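Long-range contacts in BspA (BspA_V) (Streptococcus agalactiae serotype III, PDB 5DZ8), which probably takes part in cell adhesion as the variable domain of a cell wall-anchored streptococcal adhesin of the antigen I/II family: residues F6-Q11 with G33-N38; V76-Y81 with K125-N130; N95-V100 with I108-H113; L101-R106 with N143-K148. All blocks are in the same frame, centred on the assembly; numbering follows the deposited sequence.

Contact 1: F6-Q11 with G33-N38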
loop_
_atom_site.group_PDB
_atom_site.type_symbol
_atom_site.label_atom_id
_atom_site.label_comp_id
_atom_site.label_asym_id
_atom_site.label_seq_id
_atom_site.Cartn_x
_atom_site.Cartn_y
_atom_site.Cartn_z
ATOM N N PHE A 6 9.355 33.391 -7.064
ATOM C CA PHE A 6 9.345 31.973 -7.361
ATOM C C PHE A 6 8.918 31.242 -6.098
ATOM O O PHE A 6 9.407 31.547 -5.053
ATOM C CB PHE A 6 10.731 31.461 -7.808
ATOM C CG PHE A 6 10.949 29.975 -7.589
ATOM C CD1 PHE A 6 10.214 29.022 -8.302
ATOM C CD2 PHE A 6 11.860 29.526 -6.661
ATOM C CE1 PHE A 6 10.414 27.653 -8.113
ATOM C CE2 PHE A 6 12.092 28.147 -6.465
ATOM C CZ PHE A 6 11.349 27.207 -7.188
ATOM N N ASP A 7 8.013 30.289 -6.192
ATOM C CA ASP A 7 7.859 29.350 -5.091
ATOM C C ASP A 7 7.609 27.951 -5.542
ATOM O O ASP A 7 7.256 27.702 -6.693
ATOM C CB ASP A 7 6.788 29.779 -4.089
ATOM C CG ASP A 7 7.391 30.060 -2.653
ATOM O OD1 ASP A 7 8.286 29.252 -2.110
ATOM O OD2 ASP A 7 6.949 31.087 -2.071
ATOM N N ILE A 8 7.837 27.021 -4.618
ATOM C CA ILE A 8 7.432 25.664 -4.814
ATOM C C ILE A 8 6.758 25.184 -3.553
ATOM O O ILE A 8 7.130 25.569 -2.480
ATOM C CB ILE A 8 8.580 24.757 -5.341
ATOM C CG1 ILE A 8 8.036 23.394 -5.761
ATOM C CG2 ILE A 8 9.647 24.541 -4.292
ATOM C CD1 ILE A 8 9.079 22.520 -6.469
ATOM N N LYS A 9 5.732 24.365 -3.728
ATOM C CA LYS A 9 4.953 23.846 -2.657
ATOM C C LYS A 9 4.364 22.454 -2.954
ATOM O O LYS A 9 4.400 21.967 -4.066
ATOM C CB LYS A 9 3.857 24.852 -2.271
ATOM C CG LYS A 9 2.760 25.096 -3.249
ATOM C CD LYS A 9 2.382 26.614 -3.245
ATOM C CE LYS A 9 2.451 27.266 -4.650
ATOM N NZ LYS A 9 3.763 27.124 -5.408
ATOM N N ALA A 10 3.820 21.832 -1.939
ATOM C CA ALA A 10 3.258 20.496 -2.067
ATOM C C ALA A 10 1.862 20.517 -1.516
ATOM O O ALA A 10 1.603 21.070 -0.435
ATOM C CB ALA A 10 4.101 19.493 -1.305
ATOM N N GLN A 11 0.984 19.917 -2.281
ATOM C CA GLN A 11 -0.402 19.837 -1.948
ATOM C C GLN A 11 -0.894 18.420 -2.177
ATOM O O GLN A 11 -0.636 17.798 -3.233
ATOM C CB GLN A 11 -1.192 20.812 -2.812
ATOM C CG GLN A 11 -2.595 21.040 -2.278
ATOM C CD GLN A 11 -3.403 22.068 -3.090
ATOM O OE1 GLN A 11 -4.359 22.685 -2.561
ATOM N NE2 GLN A 11 -3.050 22.229 -4.377
ATOM N N GLY A 33 16.232 28.603 -7.453
ATOM C CA GLY A 33 15.409 27.419 -7.691
ATOM C C GLY A 33 15.632 26.363 -6.640
ATOM O O GLY A 33 14.901 25.379 -6.599
ATOM N N SER A 34 16.636 26.548 -5.791
ATOM C CA SER A 34 16.951 25.596 -4.749
ATOM C C SER A 34 15.785 25.436 -3.824
ATOM O O SER A 34 15.099 26.438 -3.467
ATOM C CB SER A 34 18.157 26.070 -3.931
ATOM O OG SER A 34 19.286 25.998 -4.730
ATOM N N PHE A 35 15.541 24.196 -3.423
ATOM C CA PHE A 35 14.474 23.967 -2.491
ATOM C C PHE A 35 14.707 22.809 -1.582
ATOM O O PHE A 35 15.470 21.905 -1.875
ATOM C CB PHE A 35 13.127 23.791 -3.221
ATOM C CG PHE A 35 13.004 22.495 -4.002
ATOM C CD1 PHE A 35 12.663 21.321 -3.371
ATOM C CD2 PHE A 35 13.268 22.453 -5.397
ATOM C CE1 PHE A 35 12.547 20.129 -4.103
ATOM C CE2 PHE A 35 13.141 21.273 -6.124
ATOM C CZ PHE A 35 12.788 20.104 -5.487
ATOM N N GLU A 36 13.905 22.800 -0.542
ATOM C CA GLU A 36 13.916 21.789 0.452
ATOM C C GLU A 36 12.536 21.711 1.131
ATOM O O GLU A 36 12.079 22.669 1.778
ATOM C CB GLU A 36 14.988 22.163 1.458
ATOM C CG GLU A 36 14.954 21.365 2.722
ATOM C CD GLU A 36 15.956 21.848 3.740
ATOM O OE1 GLU A 36 17.056 22.308 3.328
ATOM O OE2 GLU A 36 15.622 21.758 4.960
ATOM N N PHE A 37 11.900 20.561 0.948
ATOM C CA PHE A 37 10.723 20.144 1.725
ATOM C C PHE A 37 11.083 19.383 2.990
ATOM O O PHE A 37 11.850 18.466 2.936
ATOM C CB PHE A 37 9.857 19.205 0.881
ATOM C CG PHE A 37 9.157 19.897 -0.239
ATOM C CD1 PHE A 37 8.044 20.684 0.017
ATOM C CD2 PHE A 37 9.626 19.809 -1.529
ATOM C CE1 PHE A 37 7.406 21.334 -1.012
ATOM C CE2 PHE A 37 8.956 20.429 -2.577
ATOM C CZ PHE A 37 7.840 21.176 -2.318
ATOM N N ASN A 38 10.466 19.732 4.103
ATOM C CA ASN A 38 10.618 18.992 5.378
ATOM C C ASN A 38 9.274 18.435 5.774
ATOM O O ASN A 38 8.325 19.132 5.706
ATOM C CB ASN A 38 11.147 19.972 6.428
ATOM C CG ASN A 38 12.633 20.249 6.231
ATOM O OD1 ASN A 38 13.460 19.385 6.500
ATOM N ND2 ASN A 38 12.978 21.418 5.709
#
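The side chain of Ile-8 lies against two aromatic rings of the strand 34-42, Phe-35 and Phe-37. Its CG2 packs 3.7 Å from CB of Phe-35; on the CG1 arm, CD1 lies over one face of the Phe-35 ring, offset toward the rim. With CG1 anti to the backbone N (chi1 -170°), that atom is carried to 4.1 Å from Phe-37 CZ, the Ile-8 and Phe-37 side chains crossing at about a right angle. Lys-9 C lies at the edge of the Phe-37 ring, 3.8 Å from Phe-37 CZ, and CB of Ala-10 approaches Phe-37 CE1 to 3.8 Å. At the other end Phe-6 CE2 rests 3.6 Å from CA of Gly-33. Contact is by van der Waals packing of side chains, and of the Phe-37 ring on the backbone at Lys-9 and Ala-10. The axes, 8.5 Å apart and at 25°, are those of next-but-one strands of one antiparallel sheet, whose side chains meet over the intervening strand 25-29. That strand bonds to both, through Ala-27 to Ile-8 and Lys-28 to Glu-36. Beyond Phe-35 stand Val-76 and Leu-78 of strand 69-85, and residues 6-11 continue the sheet by antiparallel pairing with a strand of the second subunit.

Contact 2: V76-Y81 with K125-N130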
loop_
_atom_site.group_PDB
_atom_site.type_symbol
_atom_site.label_atom_id
_atom_site.label_comp_id
_atom_site.label_asym_id
_atom_site.label_seq_id
_atom_site.Cartn_x
_atom_site.Cartn_y
_atom_site.Cartn_z
ATOM N N VAL A 76 13.668 20.093 -13.420
ATOM C CA VAL A 76 13.769 20.071 -11.990
ATOM C C VAL A 76 14.609 18.878 -11.536
ATOM O O VAL A 76 14.416 17.774 -12.025
ATOM C CB VAL A 76 12.396 20.047 -11.313
ATOM C CG1 VAL A 76 11.523 18.894 -11.812
ATOM C CG2 VAL A 76 12.566 19.984 -9.803
ATOM N N THR A 77 15.555 19.131 -10.620
ATOM C CA THR A 77 16.452 18.119 -10.215
ATOM C C THR A 77 16.157 17.756 -8.791
ATOM O O THR A 77 16.037 18.634 -7.967
ATOM C CB THR A 77 17.909 18.596 -10.352
ATOM O OG1 THR A 77 18.166 18.836 -11.730
ATOM C CG2 THR A 77 18.867 17.502 -9.880
ATOM N N LEU A 78 16.032 16.470 -8.505
ATOM C CA LEU A 78 16.016 15.999 -7.135
ATOM C C LEU A 78 17.411 15.511 -6.702
ATOM O O LEU A 78 18.001 14.677 -7.372
ATOM C CB LEU A 78 15.007 14.882 -6.942
ATOM C CG LEU A 78 13.494 15.160 -7.113
ATOM C CD1 LEU A 78 12.961 16.368 -6.333
ATOM C CD2 LEU A 78 13.140 15.307 -8.572
ATOM N N TYR A 79 17.871 15.997 -5.553
ATOM C CA TYR A 79 19.168 15.647 -5.007
ATOM C C TYR A 79 19.037 14.506 -4.025
ATOM O O TYR A 79 19.460 13.393 -4.316
ATOM C CB TYR A 79 19.819 16.848 -4.321
ATOM C CG TYR A 79 20.162 18.043 -5.214
ATOM C CD1 TYR A 79 20.452 17.908 -6.561
ATOM C CD2 TYR A 79 20.273 19.320 -4.656
ATOM C CE1 TYR A 79 20.758 19.014 -7.338
ATOM C CE2 TYR A 79 20.611 20.423 -5.418
ATOM C CZ TYR A 79 20.838 20.272 -6.755
ATOM O OH TYR A 79 21.162 21.383 -7.456
ATOM N N LYS A 80 18.425 14.749 -2.872
ATOM C CA LYS A 80 18.437 13.749 -1.822
ATOM C C LYS A 80 17.101 13.595 -1.136
ATOM O O LYS A 80 16.341 14.542 -1.010
ATOM C CB LYS A 80 19.492 14.102 -0.771
ATOM C CG LYS A 80 20.915 13.933 -1.266
ATOM C CD LYS A 80 21.964 14.041 -0.143
ATOM C CE LYS A 80 23.398 14.171 -0.681
ATOM N NZ LYS A 80 23.720 13.142 -1.750
ATOM N N TYR A 81 16.864 12.394 -0.653
ATOM C CA TYR A 81 15.862 12.140 0.336
ATOM C C TYR A 81 16.482 11.570 1.593
ATOM O O TYR A 81 17.040 10.474 1.564
ATOM C CB TYR A 81 14.780 11.196 -0.177
ATOM C CG TYR A 81 13.678 10.960 0.850
ATOM C CD1 TYR A 81 12.803 11.985 1.207
ATOM C CD2 TYR A 81 13.553 9.730 1.502
ATOM C CE1 TYR A 81 11.818 11.790 2.172
ATOM C CE2 TYR A 81 12.575 9.525 2.476
ATOM C CZ TYR A 81 11.713 10.545 2.799
ATOM O OH TYR A 81 10.749 10.342 3.753
ATOM N N LYS A 125 18.373 13.002 -9.837
ATOM C CA LYS A 125 17.536 12.853 -11.030
ATOM C C LYS A 125 16.960 14.159 -11.506
ATOM O O LYS A 125 16.361 14.880 -10.711
ATOM C CB LYS A 125 16.471 11.810 -10.787
ATOM C CG LYS A 125 17.089 10.405 -10.873
ATOM C CD LYS A 125 16.168 9.358 -10.286
ATOM C CE LYS A 125 16.195 8.024 -11.030
ATOM N NZ LYS A 125 17.192 7.127 -10.435
ATOM N N THR A 126 17.218 14.476 -12.788
ATOM C CA THR A 126 16.706 15.603 -13.475
ATOM C C THR A 126 15.588 15.197 -14.404
ATOM O O THR A 126 15.777 14.316 -15.196
ATOM C CB THR A 126 17.813 16.279 -14.243
ATOM O OG1 THR A 126 18.811 16.601 -13.302
ATOM C CG2 THR A 126 17.301 17.563 -14.901
ATOM N N LEU A 127 14.422 15.796 -14.224
ATOM C CA LEU A 127 13.248 15.584 -14.995
ATOM C C LEU A 127 13.014 16.816 -15.854
ATOM O O LEU A 127 12.823 17.934 -15.347
ATOM C CB LEU A 127 12.062 15.406 -14.069
ATOM C CG LEU A 127 12.203 14.561 -12.788
ATOM C CD1 LEU A 127 10.831 14.345 -12.165
ATOM C CD2 LEU A 127 12.862 13.223 -12.999
ATOM N N GLN A 128 12.989 16.616 -17.161
ATOM C CA GLN A 128 12.818 17.719 -18.123
ATOM C C GLN A 128 11.366 18.223 -18.128
ATOM O O GLN A 128 10.463 17.467 -17.991
ATOM C CB GLN A 128 13.280 17.308 -19.519
ATOM C CG GLN A 128 14.755 16.927 -19.576
ATOM C CD GLN A 128 15.696 18.125 -19.531
ATOM O OE1 GLN A 128 15.467 19.149 -20.161
ATOM N NE2 GLN A 128 16.773 17.985 -18.794
ATOM N N LEU A 129 11.194 19.526 -18.221
ATOM C CA LEU A 129 9.905 20.151 -18.162
ATOM C C LEU A 129 9.743 20.962 -19.405
ATOM O O LEU A 129 8.727 20.849 -20.014
ATOM C CB LEU A 129 9.790 21.084 -16.903
ATOM C CG LEU A 129 9.933 20.381 -15.559
ATOM C CD1 LEU A 129 10.072 21.344 -14.411
ATOM C CD2 LEU A 129 8.758 19.459 -15.319
ATOM N N ASN A 130 10.709 21.825 -19.734
ATOM C CA ASN A 130 10.611 22.726 -20.924
ATOM C C ASN A 130 9.317 23.481 -21.001
ATOM O O ASN A 130 8.537 23.317 -21.930
ATOM C CB ASN A 130 10.781 21.958 -22.229
ATOM C CG ASN A 130 12.085 21.206 -22.273
ATOM O OD1 ASN A 130 13.154 21.787 -22.086
ATOM N ND2 ASN A 130 12.003 19.913 -22.446
#
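Strands 69-85 and 119-135 form an antiparallel pair at one side of the six-stranded sheet, and here Val-76 to Leu-78 pair with Lys-125 to Leu-127. The axes approach to 4.6 Å at 164°. Val-76 and Leu-127 make a hydrogen-bonded pair in which each N donates to the other's O, Leu-127 N to Val-76 O at 3.0 Å and nearly straight (175°). Leu-78 and Lys-125 repeat the pattern, with Leu-78 N to Lys-125 O at 2.7 Å. Between them Thr-77 and Thr-126 form a non-hydrogen-bonded pair, whose two hydroxyls meet, OG1 to OG1, at 2.8 Å; either may be the donor. In both threonines OG1 lies anti to the carbonyl carbon (chi1 -64° in Thr-77), which places the two oxygens where they meet each other. Thr-77 OG1 is also bonded to Asn-58 ND2, so this hydroxyl has two polar partners.

On the face of Val-76, Leu-78 and Leu-127 the side-chain contacts are apolar. Val-76 CG1 touches Leu-129 CD1 at 3.9 Å, the two side chains lying at a slant, and is 4.2 Å from Leu-127 CB. Leu-78 CD2 reaches Leu-127 CD1 more loosely, at 4.4 Å. Past Leu-78, Tyr-79 and Lys-80 both face Thr-54 in a classic beta bulge. Strand 47-63 brings Val-57 to Val-76, while strand 144-167 sends Phe-147 onto Leu-78 and Leu-127 and Val-146 onto Leu-129.

Contact 3: N95-V100 with I108-H113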
loop_
_atom_site.group_PDB
_atom_site.type_symbol
_atom_site.label_atom_id
_atom_site.label_comp_id
_atom_site.label_asym_id
_atom_site.label_seq_id
_atom_site.Cartn_x
_atom_site.Cartn_y
_atom_site.Cartn_z
ATOM N N ASN A 95 4.369 0.024 7.796
ATOM C CA ASN A 95 5.557 0.453 7.113
ATOM C C ASN A 95 5.266 1.674 6.305
ATOM O O ASN A 95 4.121 1.964 6.031
ATOM C CB ASN A 95 6.095 -0.638 6.224
ATOM C CG ASN A 95 6.800 -1.685 7.029
ATOM O OD1 ASN A 95 7.680 -1.375 7.862
ATOM N ND2 ASN A 95 6.398 -2.932 6.831
ATOM N N ILE A 96 6.328 2.396 5.970
ATOM C CA ILE A 96 6.238 3.638 5.247
ATOM C C ILE A 96 6.781 3.412 3.862
ATOM O O ILE A 96 7.744 2.692 3.678
ATOM C CB ILE A 96 7.040 4.713 5.967
ATOM C CG1 ILE A 96 6.508 4.856 7.395
ATOM C CG2 ILE A 96 6.939 6.046 5.232
ATOM C CD1 ILE A 96 7.536 5.348 8.393
ATOM N N VAL A 97 6.137 4.001 2.881
ATOM C CA VAL A 97 6.669 4.029 1.535
ATOM C C VAL A 97 6.695 5.475 1.046
ATOM O O VAL A 97 5.686 6.140 1.054
ATOM C CB VAL A 97 5.844 3.168 0.566
ATOM C CG1 VAL A 97 6.536 3.127 -0.800
ATOM C CG2 VAL A 97 5.700 1.753 1.112
ATOM N N PHE A 98 7.853 5.930 0.607
ATOM C CA PHE A 98 8.009 7.231 0.033
ATOM C C PHE A 98 8.334 7.051 -1.433
ATOM O O PHE A 98 9.225 6.252 -1.779
ATOM C CB PHE A 98 9.119 8.016 0.748
ATOM C CG PHE A 98 9.216 9.449 0.285
ATOM C CD1 PHE A 98 8.412 10.432 0.846
ATOM C CD2 PHE A 98 10.060 9.793 -0.730
ATOM C CE1 PHE A 98 8.481 11.747 0.412
ATOM C CE2 PHE A 98 10.132 11.093 -1.183
ATOM C CZ PHE A 98 9.329 12.080 -0.619
ATOM N N ARG A 99 7.604 7.775 -2.291
ATOM C CA ARG A 99 7.851 7.736 -3.722
ATOM C C ARG A 99 7.865 9.128 -4.318
ATOM O O ARG A 99 7.125 9.988 -3.912
ATOM C CB ARG A 99 6.816 6.968 -4.526
ATOM C CG ARG A 99 6.571 5.528 -4.162
ATOM C CD ARG A 99 5.740 4.841 -5.270
ATOM N NE ARG A 99 5.222 3.571 -4.765
ATOM C CZ ARG A 99 4.219 3.441 -3.897
ATOM N NH1 ARG A 99 3.562 4.490 -3.432
ATOM N NH2 ARG A 99 3.868 2.242 -3.468
ATOM N N VAL A 100 8.667 9.278 -5.349
ATOM C CA VAL A 100 8.636 10.434 -6.211
ATOM C C VAL A 100 8.338 9.928 -7.597
ATOM O O VAL A 100 8.860 8.903 -8.040
ATOM C CB VAL A 100 10.005 11.177 -6.212
ATOM C CG1 VAL A 100 9.977 12.368 -7.102
ATOM C CG2 VAL A 100 10.388 11.553 -4.802
ATOM N N ILE A 108 10.125 7.378 -10.068
ATOM C CA ILE A 108 11.572 7.493 -10.229
ATOM C C ILE A 108 12.315 7.249 -8.917
ATOM O O ILE A 108 13.515 7.111 -8.887
ATOM C CB ILE A 108 11.956 8.807 -10.947
ATOM C CG1 ILE A 108 11.526 10.044 -10.139
ATOM C CG2 ILE A 108 11.321 8.855 -12.355
ATOM C CD1 ILE A 108 12.702 10.829 -9.623
ATOM N N PHE A 109 11.619 7.132 -7.810
ATOM C CA PHE A 109 12.320 6.782 -6.591
ATOM C C PHE A 109 11.263 6.169 -5.705
ATOM O O PHE A 109 10.107 6.627 -5.662
ATOM C CB PHE A 109 12.963 8.051 -5.944
ATOM C CG PHE A 109 13.495 7.825 -4.560
ATOM C CD1 PHE A 109 14.697 7.122 -4.365
ATOM C CD2 PHE A 109 12.778 8.284 -3.424
ATOM C CE1 PHE A 109 15.189 6.916 -3.077
ATOM C CE2 PHE A 109 13.265 8.067 -2.138
ATOM C CZ PHE A 109 14.464 7.371 -1.952
ATOM N N GLU A 110 11.672 5.152 -4.998
ATOM C CA GLU A 110 10.817 4.455 -4.060
ATOM C C GLU A 110 11.640 3.959 -2.901
ATOM O O GLU A 110 12.676 3.383 -3.083
ATOM C CB GLU A 110 10.133 3.279 -4.727
ATOM C CG GLU A 110 9.128 2.637 -3.791
ATOM C CD GLU A 110 8.168 1.672 -4.488
ATOM O OE1 GLU A 110 7.682 1.910 -5.636
ATOM O OE2 GLU A 110 7.904 0.662 -3.848
ATOM N N LYS A 111 11.146 4.165 -1.700
ATOM C CA LYS A 111 11.824 3.708 -0.520
ATOM C C LYS A 111 10.805 3.281 0.511
ATOM O O LYS A 111 9.994 4.094 1.004
ATOM C CB LYS A 111 12.647 4.848 0.026
ATOM C CG LYS A 111 13.377 4.537 1.312
ATOM C CD LYS A 111 14.580 3.619 1.105
ATOM C CE LYS A 111 15.194 3.381 2.482
ATOM N NZ LYS A 111 16.500 2.748 2.344
ATOM N N ALA A 112 10.875 1.999 0.841
ATOM C CA ALA A 112 10.009 1.391 1.808
ATOM C C ALA A 112 10.857 1.207 3.069
ATOM O O ALA A 112 12.000 0.786 2.976
ATOM C CB ALA A 112 9.540 0.064 1.270
ATOM N N HIS A 113 10.320 1.559 4.228
ATOM C CA HIS A 113 11.084 1.481 5.470
ATOM C C HIS A 113 10.108 1.516 6.646
ATOM O O HIS A 113 8.924 1.869 6.458
ATOM C CB HIS A 113 12.145 2.625 5.555
ATOM C CG HIS A 113 11.554 4.002 5.642
ATOM N ND1 HIS A 113 11.534 4.742 6.803
ATOM C CD2 HIS A 113 10.946 4.765 4.710
ATOM C CE1 HIS A 113 10.975 5.909 6.582
ATOM N NE2 HIS A 113 10.591 5.946 5.322
#
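The imidazole of His-113 carries CB of Ile-96 over one face, a CH-pi contact 4.1 Å from the ring centroid and 22° off its normal, while the carbonyl O of Lys-111 lies at the ring edge, in plane. The two residues face each other in a beta hairpin, strands 94-101 and 107-113, whose segments run antiparallel. On the same side of it Phe-98 and Phe-109 meet rim to rim, CD2 of Phe-98 lying in the plane of the Phe-109 ring, 3.9 Å from its CE2; the two side chains cross at about a right angle. Hydrogen-bonded pairs Ile-96 with His-113, Phe-98 with Lys-111 and Val-100 with Phe-109 alternate with non-hydrogen-bonded pairs Val-97 with Ala-112 and Arg-99 with Glu-110.

On the opposite side Val-97 CG1 stands over the centre of the Arg-99 guanidinium, 3.8 Å above its plane. Arg-99 and Glu-110 lie side by side and point the same way, but their guanidinium and carboxylate planes are 81° apart; Arg-99 NE makes a salt bridge to Glu-110 OE1 at 3.1 Å, through a weak hydrogen bond. Phe-98 stacks on Tyr-81, and Lys-111 NZ pairs with Glu-121, so the side of the hairpin that bears them packs on strands 69-85 and 119-135 of the other sheet. The hairpin's turn end holds a classic beta bulge, where Ile-108 and Phe-109 both face Val-100: the carbonyl O of Val-100 accepts from Ile-108 N at 2.8 Å, nearly straight at 178°, and also from Phe-109 N at 3.3 Å.

Contact 4: L101-R106 with N143-K148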
loop_
_atom_site.group_PDB
_atom_site.type_symbol
_atom_site.label_atom_id
_atom_site.label_comp_id
_atom_site.label_asym_id
_atom_site.label_seq_id
_atom_site.Cartn_x
_atom_site.Cartn_y
_atom_site.Cartn_z
ATOM N N LEU A 101 7.467 10.646 -8.278
ATOM C CA LEU A 101 7.105 10.295 -9.638
ATOM C C LEU A 101 7.105 11.523 -10.489
ATOM O O LEU A 101 6.983 12.630 -9.987
ATOM C CB LEU A 101 5.706 9.650 -9.699
ATOM C CG LEU A 101 5.321 8.583 -8.690
ATOM C CD1 LEU A 101 4.827 9.228 -7.417
ATOM C CD2 LEU A 101 4.208 7.706 -9.222
ATOM N N THR A 102 7.146 11.311 -11.794
ATOM C CA THR A 102 7.072 12.402 -12.738
ATOM C C THR A 102 5.656 12.972 -12.739
ATOM O O THR A 102 4.735 12.364 -12.201
ATOM C CB THR A 102 7.363 11.918 -14.156
ATOM O OG1 THR A 102 6.411 10.894 -14.470
ATOM C CG2 THR A 102 8.779 11.388 -14.263
ATOM N N LYS A 103 5.494 14.146 -13.322
ATOM C CA LYS A 103 4.131 14.621 -13.641
ATOM C C LYS A 103 3.215 13.610 -14.287
ATOM O O LYS A 103 2.011 13.700 -14.122
ATOM C CB LYS A 103 4.145 15.662 -14.701
ATOM C CG LYS A 103 4.651 16.983 -14.320
ATOM C CD LYS A 103 4.808 17.734 -15.636
ATOM C CE LYS A 103 6.014 17.232 -16.403
ATOM N NZ LYS A 103 5.975 17.667 -17.808
ATOM N N ASP A 104 3.786 12.718 -15.082
ATOM C CA ASP A 104 3.015 11.803 -15.922
ATOM C C ASP A 104 2.696 10.468 -15.236
ATOM O O ASP A 104 2.175 9.562 -15.885
ATOM C CB ASP A 104 3.780 11.565 -17.235
ATOM C CG ASP A 104 4.391 12.853 -17.791
ATOM O OD1 ASP A 104 3.619 13.817 -18.049
ATOM O OD2 ASP A 104 5.653 12.915 -17.893
ATOM N N GLY A 105 3.015 10.354 -13.949
ATOM C CA GLY A 105 2.747 9.184 -13.117
ATOM C C GLY A 105 3.876 8.141 -13.065
ATOM O O GLY A 105 3.752 7.098 -12.402
ATOM N N ARG A 106 4.988 8.394 -13.738
ATOM C CA ARG A 106 6.079 7.418 -13.741
ATOM C C ARG A 106 6.980 7.514 -12.504
ATOM O O ARG A 106 7.561 8.583 -12.254
ATOM C CB ARG A 106 6.872 7.626 -14.984
ATOM C CG ARG A 106 7.957 6.619 -15.287
ATOM C CD ARG A 106 8.584 7.037 -16.620
ATOM N NE ARG A 106 7.562 7.314 -17.663
ATOM C CZ ARG A 106 7.021 8.512 -17.988
ATOM N NH1 ARG A 106 7.361 9.680 -17.373
ATOM N NH2 ARG A 106 6.090 8.541 -18.957
ATOM N N ASN A 143 -0.279 27.414 -10.194
ATOM C CA ASN A 143 0.361 26.178 -9.732
ATOM C C ASN A 143 0.603 25.189 -10.847
ATOM O O ASN A 143 -0.319 24.775 -11.530
ATOM C CB ASN A 143 -0.488 25.560 -8.639
ATOM C CG ASN A 143 -0.579 26.463 -7.443
ATOM O OD1 ASN A 143 0.329 27.244 -7.162
ATOM N ND2 ASN A 143 -1.678 26.423 -6.789
ATOM N N VAL A 144 1.873 24.888 -11.060
ATOM C CA VAL A 144 2.335 24.042 -12.174
ATOM C C VAL A 144 3.008 22.817 -11.572
ATOM O O VAL A 144 4.026 22.934 -10.903
ATOM C CB VAL A 144 3.323 24.835 -13.016
ATOM C CG1 VAL A 144 3.905 23.992 -14.126
ATOM C CG2 VAL A 144 2.648 26.064 -13.596
ATOM N N GLU A 145 2.346 21.670 -11.661
ATOM C CA GLU A 145 2.921 20.384 -11.210
ATOM C C GLU A 145 4.235 20.093 -11.894
ATOM O O GLU A 145 4.340 20.161 -13.121
ATOM C CB GLU A 145 1.975 19.258 -11.524
ATOM C CG GLU A 145 2.408 17.888 -11.049
ATOM C CD GLU A 145 1.341 16.847 -11.336
ATOM O OE1 GLU A 145 0.823 16.818 -12.485
ATOM O OE2 GLU A 145 1.012 16.063 -10.421
ATOM N N VAL A 146 5.261 19.804 -11.108
ATOM C CA VAL A 146 6.564 19.429 -11.697
ATOM C C VAL A 146 6.976 18.025 -11.309
ATOM O O VAL A 146 7.822 17.454 -11.976
ATOM C CB VAL A 146 7.675 20.484 -11.403
ATOM C CG1 VAL A 146 7.273 21.832 -12.015
ATOM C CG2 VAL A 146 7.848 20.699 -9.898
ATOM N N PHE A 147 6.429 17.488 -10.216
ATOM C CA PHE A 147 6.543 16.060 -9.925
ATOM C C PHE A 147 5.518 15.667 -8.924
ATOM O O PHE A 147 4.801 16.528 -8.441
ATOM C CB PHE A 147 7.970 15.663 -9.483
ATOM C CG PHE A 147 8.495 16.389 -8.253
ATOM C CD1 PHE A 147 8.230 15.928 -6.997
ATOM C CD2 PHE A 147 9.320 17.469 -8.375
ATOM C CE1 PHE A 147 8.749 16.555 -5.892
ATOM C CE2 PHE A 147 9.834 18.129 -7.283
ATOM C CZ PHE A 147 9.522 17.695 -6.036
ATOM N N LYS A 148 5.401 14.362 -8.637
ATOM C CA LYS A 148 4.427 13.890 -7.651
ATOM C C LYS A 148 5.142 13.239 -6.545
ATOM O O LYS A 148 6.229 12.790 -6.757
ATOM C CB LYS A 148 3.461 12.871 -8.234
ATOM C CG LYS A 148 2.563 13.397 -9.316
ATOM C CD LYS A 148 1.479 12.380 -9.633
ATOM C CE LYS A 148 0.911 12.556 -11.021
ATOM N NZ LYS A 148 0.003 13.714 -11.061
HETATM O O HOH W 1 7.988 15.524 -13.923
#
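A type I beta turn from Thr-102 to Gly-105, at the tip of the hairpin 94-113, meets the strand 144-167. Strand pairing ends here in one antiparallel hydrogen-bonded pair: Lys-148 N donates to Leu-101 O at 2.7 Å, almost straight at 176°, and Leu-101 N returns to Lys-148 O, from above the carbonyl plane (37° out of it). Beside this pair Leu-101 CD1 lies 4.0 Å from Lys-148 CB. The Lys-148 chain then passes the turn's carbonyls, with CE 3.5 Å from Lys-103 O, and bends at its last torsion (chi4 -76°), placing NZ in a salt bridge with Glu-145 OE2 at 2.6 Å. Lys-103 CG rests 3.4 Å from Glu-145 O. A water links Lys-103 N, which donates to it, with Val-146 O. Just past the turn, Arg-106 N donates to Thr-102 OG1 at 3.0 Å. Glu-145 OE2 also bonds Ser-160 OG of the second subunit, whose strand pairs with residues 144-148. The short ion pair, met on the syn side of the carboxylate, would probably stabilise the charge of both groups, and ties the lysine that skirts the turn to a carboxylate at the subunit interface.

Overall arrangement
Contacts 1, 2 and 4 meet around a common apolar core. Phe-35 of contact 1 touches Leu-78 of contact 2, CZ to CD1 at 3.8 Å, and Phe-147 of contact 4, CZ to CE2 at 4.0 Å; Leu-78 CD1 in turn lies 3.7 Å from Phe-147 CZ. Contact 3 belongs to the three-stranded sheet with contact 4, where Val-100 CG1 is 3.8 Å from Lys-148 O. It meets contact 2 where Tyr-81 CD1 lies 3.7 Å from Phe-98 CE2. Contacts 1 and 3 do not touch, their nearest atoms being about 7 Å apart. Contacts 1 and 4 both adjoin the second subunit. Beside contact 1 a PEG molecule, probably from crystallisation, accepts a hydrogen bond from Phe-6 N.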